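Local coordinates for protein allantoin racemase (Pseudomonas fluorescens, PDB 5LG5) that racemises allantoin, interconverting its D and L forms, and probably acts on related 5-monosubstituted hydantoins, at residues H79-E82 with G83-L87. Residues are numbered along the deposited sequence; the frame is centred on the assembly and turned at random.
Sequences HGRE and GLQEL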
loop_
_atom_site.group_PDB
_atom_site.type_symbol
_atom_site.label_atom_id
_atom_site.label_comp_id
_atom_site.label_asym_id
_atom_site.label_seq_id
_atom_site.Cartn_x
_atom_site.Cartn_y
_atom_site.Cartn_z
ATOM N N HIS E 79 17.711 -15.047 3.774
ATOM C CA HIS E 79 17.784 -14.919 2.341
ATOM C C HIS E 79 18.115 -16.262 1.725
ATOM O O HIS E 79 18.505 -17.207 2.425
ATOM C CB HIS E 79 18.877 -13.928 1.970
ATOM C CG HIS E 79 18.547 -12.505 2.296
ATOM N ND1 HIS E 79 17.559 -11.807 1.652
ATOM C CD2 HIS E 79 19.117 -11.637 3.176
ATOM C CE1 HIS E 79 17.509 -10.568 2.127
ATOM N NE2 HIS E 79 18.443 -10.448 3.050
ATOM N N GLY E 80 17.957 -16.337 0.405
ATOM C CA GLY E 80 18.492 -17.436 -0.369
ATOM C C GLY E 80 17.509 -18.248 -1.184
ATOM O O GLY E 80 17.895 -18.826 -2.201
ATOM N N ARG E 81 16.245 -18.272 -0.764
ATOM C CA ARG E 81 15.230 -19.074 -1.441
ATOM C C ARG E 81 15.226 -18.856 -2.956
ATOM O O ARG E 81 15.201 -19.816 -3.726
ATOM C CB ARG E 81 13.826 -18.790 -0.885
ATOM C CG ARG E 81 12.716 -19.215 -1.859
ATOM C CD ARG E 81 11.333 -18.902 -1.374
ATOM N NE ARG E 81 11.115 -17.469 -1.159
ATOM C CZ ARG E 81 10.936 -16.562 -2.115
ATOM N NH1 ARG E 81 10.959 -16.900 -3.398
ATOM N NH2 ARG E 81 10.721 -15.297 -1.784
ATOM N N GLU E 82 15.266 -17.592 -3.371
ATOM C CA GLU E 82 15.182 -17.251 -4.786
ATOM C C GLU E 82 16.343 -17.837 -5.573
ATOM O O GLU E 82 16.173 -18.231 -6.721
ATOM C CB GLU E 82 15.159 -15.733 -4.992
ATOM C CG GLU E 82 14.056 -14.976 -4.270
ATOM C CD GLU E 82 14.528 -14.372 -2.954
ATOM O OE1 GLU E 82 15.399 -14.973 -2.279
ATOM O OE2 GLU E 82 14.068 -13.255 -2.629
ATOM N N GLY E 83 17.510 -17.902 -4.940
ATOM C CA GLY E 83 18.690 -18.490 -5.559
ATOM C C GLY E 83 18.498 -19.971 -5.807
ATOM O O GLY E 83 18.791 -20.475 -6.900
ATOM N N LEU E 84 18.011 -20.675 -4.788
ATOM C CA LEU E 84 17.684 -22.097 -4.942
ATOM C C LEU E 84 16.703 -22.292 -6.089
ATOM O O LEU E 84 16.853 -23.216 -6.890
ATOM C CB LEU E 84 17.049 -22.664 -3.670
ATOM C CG LEU E 84 17.844 -23.510 -2.660
ATOM C CD1 LEU E 84 19.290 -23.738 -3.081
ATOM C CD2 LEU E 84 17.745 -22.918 -1.260
ATOM N N GLN E 85 15.689 -21.428 -6.148
ATOM C CA GLN E 85 14.665 -21.522 -7.189
ATOM C C GLN E 85 15.231 -21.402 -8.603
ATOM O O GLN E 85 14.715 -22.019 -9.540
ATOM C CB GLN E 85 13.537 -20.511 -6.951
ATOM C CG GLN E 85 12.597 -20.900 -5.787
ATOM C CD GLN E 85 11.543 -19.849 -5.516
ATOM O OE1 GLN E 85 11.873 -18.708 -5.200
ATOM N NE2 GLN E 85 10.267 -20.218 -5.655
ATOM N N GLU E 86 16.277 -20.604 -8.768
ATOM C CA GLU E 86 16.938 -20.501 -10.074
ATOM C C GLU E 86 17.744 -21.747 -10.329
ATOM O O GLU E 86 17.722 -22.300 -11.423
ATOM C CB GLU E 86 17.885 -19.316 -10.105
ATOM C CG GLU E 86 17.211 -17.983 -10.194
ATOM C CD GLU E 86 18.203 -16.878 -10.431
ATOM O OE1 GLU E 86 19.423 -17.177 -10.436
ATOM O OE2 GLU E 86 17.762 -15.715 -10.572
ATOM N N LEU E 87 18.481 -22.167 -9.300
ATOM C CA LEU E 87 19.389 -23.296 -9.412
ATOM C C LEU E 87 18.661 -24.613 -9.645
ATOM O O LEU E 87 19.166 -25.486 -10.350
ATOM C CB LEU E 87 20.236 -23.399 -8.145
ATOM C CG LEU E 87 21.236 -22.251 -7.976
ATOM C CD1 LEU E 87 21.845 -22.311 -6.598
ATOM C CD2 LEU E 87 22.318 -22.350 -9.061
#
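This is a local i to i+4 contact, in which the side chains of Arg81 and Gln85 pair at the N-terminal end of helix 81-87, the helical link of the beta-alpha-beta unit between strands 70-74 and 92-94. The evidence is a hydrogen bond of 2.7 Å from Arg81 NH1 to Gln85 OE1, short but bent (134° at the hydrogen), with the donor tilted from the carbonyl plane of Gln85. The amide oxygen meets the guanidinium at its edge, near its plane, whereas the amide and guanidinium planes stand 85° apart. Arg81 reaches it because CG lies anti to the backbone N (chi1 160°) and the chain bends at chi3; OE1 also rests 3.5 Å from Arg81 CG.

Gly80, the N-cap residue, has positive phi, where a CB would jam against the carbonyl O of His79; its own O accepts Leu84 N at 3.2 Å and, weakly, Gly83 N. The next i to i+4 bonds run from Gln85 N to Arg81 O (3.0 Å) and from Glu86 N to Glu82 O (3.1 Å). Glu82 places CD 3.9 Å above the guanidinium plane, toward its rim; its OE1 is bound by Arg126 and by Tyr51 of the second subunit.

Arg81 NE also salt-bridges Glu97, so an alanine at Arg81 would probably leave Gln85 OE1 without this donor and Glu97 without that charge partner. Glu86 crosses to the second subunit, meeting Arg118 and the backbone N of Asn47 there, while Leu84 packs on Val57 and Met58 of helix 47-63 and on Val92 of strand 92-94.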